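Local coordinates for thiamin pyrophosphokinase family protein (PDB 3MEL) that probably transfers diphosphate from ATP to thiamine, forming thiamine diphosphate in a magnesium-dependent kinase reaction, at residues S2-V7 with P92-T97; Y23-G28 with P42-V47; G48-L53 with E66-A71. All coordinates share one frame; numbering follows the deposited sequence.

Interaction 1 (S2-V7 with P92-T97); sequences SRVLLV and PQAEMT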
loop_
_atom_site.group_PDB
_atom_site.type_symbol
_atom_site.label_atom_id
_atom_site.label_comp_id
_atom_site.label_asym_id
_atom_site.label_seq_id
_atom_site.Cartn_x
_atom_site.Cartn_y
_atom_site.Cartn_z
ATOM N N SER A 2 25.877 10.475 -4.137
ATOM C CA SER A 2 25.328 11.172 -2.978
ATOM C C SER A 2 24.050 10.501 -2.513
ATOM O O SER A 2 23.274 10.032 -3.320
ATOM C CB SER A 2 25.061 12.636 -3.330
ATOM O OG SER A 2 24.595 12.741 -4.664
ATOM N N ARG A 3 23.829 10.440 -1.211
ATOM C CA ARG A 3 22.565 9.928 -0.724
ATOM C C ARG A 3 21.920 10.898 0.243
ATOM O O ARG A 3 22.616 11.551 1.023
ATOM C CB ARG A 3 22.772 8.588 -0.045
ATOM C CG ARG A 3 23.335 7.556 -0.969
ATOM C CD ARG A 3 23.443 6.230 -0.262
ATOM N NE ARG A 3 24.110 5.251 -1.108
ATOM C CZ ARG A 3 25.399 4.953 -1.024
ATOM N NH1 ARG A 3 26.163 5.555 -0.117
ATOM N NH2 ARG A 3 25.921 4.048 -1.841
ATOM N N VAL A 4 20.597 11.008 0.192
ATOM C CA VAL A 4 19.905 11.837 1.159
ATOM C C VAL A 4 18.900 10.996 1.894
ATOM O O VAL A 4 18.249 10.163 1.292
ATOM C CB VAL A 4 19.185 12.994 0.490
ATOM C CG1 VAL A 4 18.536 13.875 1.545
ATOM C CG2 VAL A 4 20.151 13.794 -0.394
ATOM N N LEU A 5 18.773 11.202 3.197
ATOM C CA LEU A 5 17.825 10.427 3.998
ATOM C C LEU A 5 16.675 11.278 4.539
ATOM O O LEU A 5 16.924 12.260 5.221
ATOM C CB LEU A 5 18.538 9.783 5.177
ATOM C CG LEU A 5 17.612 8.988 6.086
ATOM C CD1 LEU A 5 17.232 7.685 5.414
ATOM C CD2 LEU A 5 18.267 8.711 7.408
ATOM N N LEU A 6 15.426 10.894 4.254
ATOM C CA LEU A 6 14.249 11.657 4.714
ATOM C C LEU A 6 13.435 10.891 5.758
ATOM O O LEU A 6 13.257 9.696 5.630
ATOM C CB LEU A 6 13.361 12.056 3.533
ATOM C CG LEU A 6 14.032 12.839 2.403
ATOM C CD1 LEU A 6 14.848 11.884 1.542
ATOM C CD2 LEU A 6 13.032 13.593 1.553
ATOM N N VAL A 7 12.942 11.572 6.788
ATOM C CA VAL A 7 12.269 10.886 7.896
ATOM C C VAL A 7 10.850 11.413 8.196
ATOM O O VAL A 7 10.670 12.474 8.783
ATOM C CB VAL A 7 13.128 10.936 9.175
ATOM C CG1 VAL A 7 12.537 10.063 10.248
ATOM C CG2 VAL A 7 14.568 10.517 8.866
ATOM N N PRO A 92 20.192 17.575 -6.515
ATOM C CA PRO A 92 19.326 17.069 -7.584
ATOM C C PRO A 92 19.724 15.691 -8.136
ATOM O O PRO A 92 19.007 15.128 -8.958
ATOM C CB PRO A 92 19.442 18.142 -8.679
ATOM C CG PRO A 92 20.235 19.267 -8.080
ATOM C CD PRO A 92 21.020 18.706 -6.956
ATOM N N GLN A 93 20.850 15.146 -7.714
ATOM C CA GLN A 93 21.291 13.887 -8.306
ATOM C C GLN A 93 21.403 12.803 -7.268
ATOM O O GLN A 93 21.783 11.683 -7.567
ATOM C CB GLN A 93 22.629 14.050 -9.012
ATOM C CG GLN A 93 22.642 15.061 -10.145
ATOM C CD GLN A 93 23.977 15.031 -10.854
ATOM O OE1 GLN A 93 24.982 15.560 -10.352
ATOM N NE2 GLN A 93 24.013 14.373 -12.011
ATOM N N ALA A 94 21.045 13.148 -6.044
ATOM C CA ALA A 94 21.198 12.245 -4.918
ATOM C C ALA A 94 20.054 11.252 -4.844
ATOM O O ALA A 94 18.922 11.548 -5.247
ATOM C CB ALA A 94 21.294 13.035 -3.616
ATOM N N GLU A 95 20.371 10.083 -4.299
ATOM C CA GLU A 95 19.424 9.009 -4.134
ATOM C C GLU A 95 18.599 9.169 -2.866
ATOM O O GLU A 95 19.072 8.888 -1.772
ATOM C CB GLU A 95 20.179 7.701 -4.078
ATOM C CG GLU A 95 19.292 6.502 -3.930
ATOM C CD GLU A 95 19.991 5.390 -3.219
ATOM O OE1 GLU A 95 20.330 5.576 -2.031
ATOM O OE2 GLU A 95 20.200 4.341 -3.850
HETATM N N MSE A 96 17.345 9.581 -3.034
HETATM C CA MSE A 96 16.443 9.871 -1.923
HETATM C C MSE A 96 15.830 8.652 -1.255
HETATM O O MSE A 96 15.059 7.913 -1.848
HETATM C CB MSE A 96 15.340 10.768 -2.434
HETATM C CG MSE A 96 15.885 11.899 -3.264
HETATM SE SE MSE A 96 16.500 13.371 -2.126
HETATM C CE MSE A 96 17.604 14.277 -3.436
ATOM N N THR A 97 16.161 8.461 0.007
ATOM C CA THR A 97 15.644 7.346 0.771
ATOM C C THR A 97 14.629 7.873 1.759
ATOM O O THR A 97 14.946 8.697 2.616
ATOM C CB THR A 97 16.777 6.633 1.534
ATOM O OG1 THR A 97 17.754 6.156 0.600
ATOM C CG2 THR A 97 16.240 5.479 2.351
#

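Interaction 2 (Y23-G28 with P42-V47); sequences YDYFVG and PLQLAV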
loop_
_atom_site.group_PDB
_atom_site.type_symbol
_atom_site.label_atom_id
_atom_site.label_comp_id
_atom_site.label_asym_id
_atom_site.label_seq_id
_atom_site.Cartn_x
_atom_site.Cartn_y
_atom_site.Cartn_z
ATOM N N TYR A 23 24.706 8.530 4.362
ATOM C CA TYR A 23 23.948 9.731 4.002
ATOM C C TYR A 23 24.760 11.022 4.167
ATOM O O TYR A 23 25.542 11.162 5.102
ATOM C CB TYR A 23 22.643 9.790 4.786
ATOM C CG TYR A 23 21.857 8.529 4.646
ATOM C CD1 TYR A 23 21.332 8.153 3.417
ATOM C CD2 TYR A 23 21.659 7.690 5.735
ATOM C CE1 TYR A 23 20.619 6.970 3.277
ATOM C CE2 TYR A 23 20.954 6.509 5.608
ATOM C CZ TYR A 23 20.435 6.153 4.378
ATOM O OH TYR A 23 19.742 4.975 4.266
ATOM N N ASP A 24 24.581 11.939 3.223
ATOM C CA ASP A 24 25.293 13.210 3.190
ATOM C C ASP A 24 24.398 14.375 3.612
ATOM O O ASP A 24 24.825 15.525 3.569
ATOM C CB ASP A 24 25.775 13.499 1.771
ATOM C CG ASP A 24 26.651 12.412 1.223
ATOM O OD1 ASP A 24 27.660 12.067 1.870
ATOM O OD2 ASP A 24 26.331 11.902 0.133
ATOM N N TYR A 25 23.164 14.078 4.006
ATOM C CA TYR A 25 22.177 15.108 4.278
ATOM C C TYR A 25 20.982 14.439 4.942
ATOM O O TYR A 25 20.465 13.451 4.430
ATOM C CB TYR A 25 21.752 15.765 2.962
ATOM C CG TYR A 25 21.035 17.094 3.096
ATOM C CD1 TYR A 25 21.694 18.209 3.609
ATOM C CD2 TYR A 25 19.703 17.247 2.687
ATOM C CE1 TYR A 25 21.045 19.430 3.731
ATOM C CE2 TYR A 25 19.053 18.469 2.796
ATOM C CZ TYR A 25 19.732 19.551 3.318
ATOM O OH TYR A 25 19.108 20.769 3.441
ATOM N N PHE A 26 20.546 14.968 6.080
ATOM C CA PHE A 26 19.432 14.375 6.806
ATOM C C PHE A 26 18.239 15.318 6.854
ATOM O O PHE A 26 18.367 16.479 7.244
ATOM C CB PHE A 26 19.853 13.981 8.222
ATOM C CG PHE A 26 20.866 12.873 8.269
ATOM C CD1 PHE A 26 20.577 11.675 8.889
ATOM C CD2 PHE A 26 22.125 13.033 7.701
ATOM C CE1 PHE A 26 21.518 10.653 8.955
ATOM C CE2 PHE A 26 23.065 12.019 7.759
ATOM C CZ PHE A 26 22.752 10.823 8.383
ATOM N N VAL A 27 17.075 14.795 6.467
ATOM C CA VAL A 27 15.858 15.584 6.306
ATOM C C VAL A 27 14.753 15.074 7.219
ATOM O O VAL A 27 14.373 13.921 7.149
ATOM C CB VAL A 27 15.367 15.543 4.853
ATOM C CG1 VAL A 27 14.179 16.484 4.657
ATOM C CG2 VAL A 27 16.476 15.930 3.919
ATOM N N GLY A 28 14.248 15.945 8.085
ATOM C CA GLY A 28 13.152 15.599 8.960
ATOM C C GLY A 28 11.859 16.070 8.327
ATOM O O GLY A 28 11.812 17.115 7.680
ATOM N N PRO A 42 21.767 13.543 12.808
ATOM C CA PRO A 42 21.669 14.955 12.394
ATOM C C PRO A 42 20.275 15.362 11.879
ATOM O O PRO A 42 19.433 14.524 11.543
ATOM C CB PRO A 42 22.717 15.079 11.268
ATOM C CG PRO A 42 23.569 13.872 11.382
ATOM C CD PRO A 42 22.686 12.791 11.943
ATOM N N LEU A 43 20.041 16.667 11.849
ATOM C CA LEU A 43 18.824 17.234 11.282
ATOM C C LEU A 43 19.301 18.452 10.563
ATOM O O LEU A 43 19.696 19.412 11.192
ATOM C CB LEU A 43 17.836 17.637 12.377
ATOM C CG LEU A 43 16.587 18.402 11.949
ATOM C CD1 LEU A 43 15.748 17.579 10.979
ATOM C CD2 LEU A 43 15.767 18.815 13.167
ATOM N N GLN A 44 19.307 18.411 9.245
ATOM C CA GLN A 44 19.841 19.525 8.494
ATOM C C GLN A 44 18.758 20.275 7.722
ATOM O O GLN A 44 18.966 21.423 7.303
ATOM C CB GLN A 44 20.953 19.048 7.565
ATOM C CG GLN A 44 22.136 18.475 8.311
ATOM C CD GLN A 44 22.987 17.615 7.432
ATOM O OE1 GLN A 44 23.977 18.059 6.879
ATOM N NE2 GLN A 44 22.581 16.381 7.269
ATOM N N LEU A 45 17.614 19.616 7.534
ATOM C CA LEU A 45 16.464 20.216 6.853
ATOM C C LEU A 45 15.171 19.764 7.532
ATOM O O LEU A 45 14.907 18.566 7.609
ATOM C CB LEU A 45 16.462 19.844 5.368
ATOM C CG LEU A 45 15.365 20.393 4.449
ATOM C CD1 LEU A 45 15.402 21.911 4.384
ATOM C CD2 LEU A 45 15.481 19.786 3.047
ATOM N N ALA A 46 14.396 20.716 8.059
ATOM C CA ALA A 46 13.117 20.392 8.711
ATOM C C ALA A 46 11.918 20.891 7.888
ATOM O O ALA A 46 11.844 22.072 7.548
ATOM C CB ALA A 46 13.081 20.942 10.109
ATOM N N VAL A 47 11.001 19.986 7.543
ATOM C CA VAL A 47 9.900 20.320 6.634
ATOM C C VAL A 47 8.517 19.871 7.115
ATOM O O VAL A 47 8.346 18.794 7.687
ATOM C CB VAL A 47 10.127 19.732 5.227
ATOM C CG1 VAL A 47 9.408 20.578 4.194
ATOM C CG2 VAL A 47 11.587 19.687 4.911
#

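Interaction 3 (G48-L53 with E66-A71); sequences GDFDSL and ETLIQA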
loop_
_atom_site.group_PDB
_atom_site.type_symbol
_atom_site.label_atom_id
_atom_site.label_comp_id
_atom_site.label_asym_id
_atom_site.label_seq_id
_atom_site.Cartn_x
_atom_site.Cartn_y
_atom_site.Cartn_z
ATOM N N GLY A 48 7.520 20.703 6.853
ATOM C CA GLY A 48 6.170 20.393 7.274
ATOM C C GLY A 48 5.426 21.603 7.773
ATOM O O GLY A 48 5.877 22.717 7.597
ATOM N N ASP A 49 4.272 21.378 8.382
ATOM C CA ASP A 49 3.478 22.455 8.949
ATOM C C ASP A 49 3.601 22.325 10.449
ATOM O O ASP A 49 3.266 23.228 11.208
ATOM C CB ASP A 49 2.024 22.350 8.493
ATOM C CG ASP A 49 1.516 20.925 8.478
ATOM O OD1 ASP A 49 1.468 20.306 9.556
ATOM O OD2 ASP A 49 1.151 20.419 7.393
ATOM N N PHE A 50 4.108 21.170 10.853
ATOM C CA PHE A 50 4.485 20.914 12.233
ATOM C C PHE A 50 3.313 21.029 13.186
ATOM O O PHE A 50 3.507 21.275 14.370
ATOM C CB PHE A 50 5.651 21.827 12.661
ATOM C CG PHE A 50 6.912 21.608 11.865
ATOM C CD1 PHE A 50 7.761 20.574 12.169
ATOM C CD2 PHE A 50 7.228 22.424 10.800
ATOM C CE1 PHE A 50 8.902 20.364 11.439
ATOM C CE2 PHE A 50 8.375 22.213 10.062
ATOM C CZ PHE A 50 9.206 21.180 10.382
ATOM N N ASP A 51 2.104 20.825 12.671
ATOM C CA ASP A 51 0.905 20.883 13.502
ATOM C C ASP A 51 0.835 19.695 14.456
ATOM O O ASP A 51 0.169 19.741 15.489
ATOM C CB ASP A 51 -0.383 21.017 12.655
ATOM C CG ASP A 51 -0.623 19.821 11.706
ATOM O OD1 ASP A 51 0.112 18.793 11.776
ATOM O OD2 ASP A 51 -1.570 19.922 10.884
ATOM N N SER A 52 1.534 18.626 14.127
ATOM C CA SER A 52 1.555 17.503 15.032
ATOM C C SER A 52 2.438 17.801 16.267
ATOM O O SER A 52 2.342 17.118 17.288
ATOM C CB SER A 52 1.969 16.235 14.278
ATOM O OG SER A 52 3.244 15.780 14.672
ATOM N N LEU A 53 3.271 18.840 16.188
ATOM C CA LEU A 53 4.223 19.147 17.264
ATOM C C LEU A 53 3.759 20.168 18.315
ATOM O O LEU A 53 3.085 21.146 18.004
ATOM C CB LEU A 53 5.567 19.603 16.687
ATOM C CG LEU A 53 6.442 18.614 15.919
ATOM C CD1 LEU A 53 5.808 18.287 14.586
ATOM C CD2 LEU A 53 7.825 19.208 15.724
ATOM N N GLU A 66 19.224 23.101 10.603
ATOM C CA GLU A 66 19.971 24.210 10.024
ATOM C C GLU A 66 19.244 24.897 8.878
ATOM O O GLU A 66 19.593 26.016 8.521
ATOM C CB GLU A 66 21.396 23.811 9.631
ATOM C CG GLU A 66 21.528 22.680 8.637
ATOM C CD GLU A 66 22.988 22.285 8.422
ATOM O OE1 GLU A 66 23.737 22.194 9.424
ATOM O OE2 GLU A 66 23.386 22.065 7.252
ATOM N N THR A 67 18.253 24.223 8.297
ATOM C CA THR A 67 17.282 24.871 7.415
ATOM C C THR A 67 15.885 24.477 7.837
ATOM O O THR A 67 15.565 23.284 7.942
ATOM C CB THR A 67 17.438 24.487 5.946
ATOM O OG1 THR A 67 18.786 24.696 5.545
ATOM C CG2 THR A 67 16.561 25.351 5.079
ATOM N N LEU A 68 15.054 25.485 8.083
ATOM C CA LEU A 68 13.659 25.258 8.431
ATOM C C LEU A 68 12.762 25.624 7.256
ATOM O O LEU A 68 12.777 26.764 6.778
ATOM C CB LEU A 68 13.276 26.099 9.649
ATOM C CG LEU A 68 11.857 25.957 10.180
ATOM C CD1 LEU A 68 11.597 24.513 10.567
ATOM C CD2 LEU A 68 11.643 26.888 11.354
ATOM N N ILE A 69 11.990 24.655 6.774
ATOM C CA ILE A 69 10.880 24.973 5.880
ATOM C C ILE A 69 9.538 24.695 6.550
ATOM O O ILE A 69 9.071 23.567 6.601
ATOM C CB ILE A 69 10.995 24.238 4.555
ATOM C CG1 ILE A 69 12.261 24.694 3.840
ATOM C CG2 ILE A 69 9.783 24.524 3.714
ATOM C CD1 ILE A 69 12.409 24.149 2.477
ATOM N N GLN A 70 8.949 25.734 7.115
ATOM C CA GLN A 70 7.624 25.642 7.721
ATOM C C GLN A 70 6.561 26.068 6.704
ATOM O O GLN A 70 6.606 27.173 6.172
ATOM C CB GLN A 70 7.579 26.515 8.974
ATOM C CG GLN A 70 6.204 26.776 9.556
ATOM C CD GLN A 70 6.134 28.163 10.181
ATOM O OE1 GLN A 70 5.585 29.098 9.586
ATOM N NE2 GLN A 70 6.734 28.317 11.364
ATOM N N ALA A 71 5.627 25.177 6.411
ATOM C CA ALA A 71 4.625 25.420 5.376
ATOM C C ALA A 71 3.214 25.392 5.970
ATOM O O ALA A 71 3.026 24.872 7.062
ATOM C CB ALA A 71 4.761 24.384 4.265
#

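Interaction 1 (S2-V7 with P92-T97)
Val4 and Met96, the latter modelled as selenomethionine, are bridge partners on neighbouring parallel strands, their side chains side by side and pointing the same way. The Met96 chain bends at its second torsion (chi2 -83°), which puts its SE atom 3.8 Å from Val4 CB. The CG2 branch of Val4 reaches Ala94 CB at 3.5 Å, and Leu6 CD1 comes within 4.2 Å of Met96 CB. This is the close-packed side. Branched aliphatic groups suit the strand here, while the long, unbranched methionine side chain (selenium in place of sulphur in this crystal) reaches helix 79-90, where it touches Leu84 and Leu88.

Strands 3-7 and 95-99 are central neighbours in the parallel part of a Rossmann-like alpha/beta sheet. Val4 and Leu6 turn their amides to Glu95 O and Thr97 O, the Leu6 bond measuring 2.8 Å from N to Thr97 O; in return, Ser2 O and Val4 O accept from Glu95 N and Thr97 N. Leu5 bonds instead to Tyr25 and Val27 on its other side.

On the reverse face the fit slackens toward solvent. Leu5 CD1 still meets Thr97 CG2 at 3.9 Å, but at Arg3 the contact is a long salt bridge, NE to Glu95 OE1 at 3.9 Å. OE1 sits at the guanidinium edge, near its plane, with the carboxylate turned 50° from it; the other oxygen, OE2, pairs with Arg129.

Interaction 2 (Y23-G28 with P42-V47)
Phe26 offers one ring face to Pro42, whose CD stands over the ring centre, 3.8 Å from the centroid and 11° off its normal: a CH-pi contact. A proline CD, polarised by the adjoining nitrogen, is well suited to lie on an aromatic face. Phe26 CG is anti to the carbonyl carbon (chi1 -66°), and from there the ring extends under Pro42.

The backbone bonds follow. Phe26 O is shared by two donors, Gln44 N at 2.9 Å and Leu45 N at 3.2 Å. Beyond this fork the parallel pairing becomes regular, with Gly28 N bonded to Leu45 O and Gly28 O accepting from Val47 N. These bonds join the two strands of a beta-alpha-beta unit, strand 26-29, helix 32-37, strand 45-48, in the alpha/beta catalytic domain. The helix covers one face of the pair, reaching Phe26 and Leu43 through Leu36.

Apolar contacts occupy both faces. On the helix 32-37 side, Gly28 bears no CB, which here would collide with Leu43 CD1; that methyl lies 3.8 Å from Gly28 CA. On the other, Leu45 CD2 lies at the Tyr25 ring edge, 3.8 Å from CE2, and meets Val27 CG1 at 3.9 Å. Val27 CG1 also touches Val47 CG2 at 4.1 Å, a set of aliphatic branches continued by Leu82 and Ala83 of helix 79-90, which pack on Val47.

Interaction 3 (G48-L53 with E66-A71)
Gly48 O accepts a nearly straight hydrogen bond from Ala71 N at 2.7 Å (168° at the hydrogen) and a CA-H...O contact from Gln70 CA at 3.4 Å. On the same residue, Gly48 N gives a longer bond to Ile69 O, 3.3 Å. This short parallel pairing fixes the end of strand 45-48 against strand 68-70, the outermost strand at this side of the sheet. Gly48 has a positive phi (141°), a conformation suited to glycine, as the chain leaves the strand.

Two residues on, Phe50 brings its CE2 corner to Leu68 CD1 at 4.0 Å, the two side chains crossing at a slant; Ile69 O lies at the ring edge, and Tyr58 of helix 57-64 meets the ring as well.

Asp49 begins an Asx turn: its OD1 accepts from Asp51 N at 3.2 Å through the anti lone pair. Its OD2 pairs with Lys75. Asp49 and Asp30 belong to the magnesium site of this crystal; Asp51 and Asp79 also bind magnesium in a structure of this protein. Asp49 touches thiamine diphosphate. The carboxylate is thus held by backbone on one oxygen and by lysine on the other, and the lysine and metal probably offset negative charge gathered beside the diphosphate.

How the interactions relate
The three contacts follow one another across a single sheet, in strand order 95-99, 3-7, 26-29, 45-48, 68-70. Interactions 1 and 2, centres 10 Å apart, meet through probable backbone hydrogen bonds, Leu5 O to Val27 N and Val7 N to Val27 O, each 2.8 Å. Interactions 2 and 3, centres 12 Å apart, join likewise through Ala46 O and Ile69 N at 2.7 Å. Interactions 1 and 3 do not touch. Of the three, only interaction 3 reaches the ligand: the Asp49 side chain is about 4 Å from thiamine diphosphate and about 3 Å from magnesium, while those of Leu6 and Val47 stay about 10 and 9 Å from thiamine diphosphate.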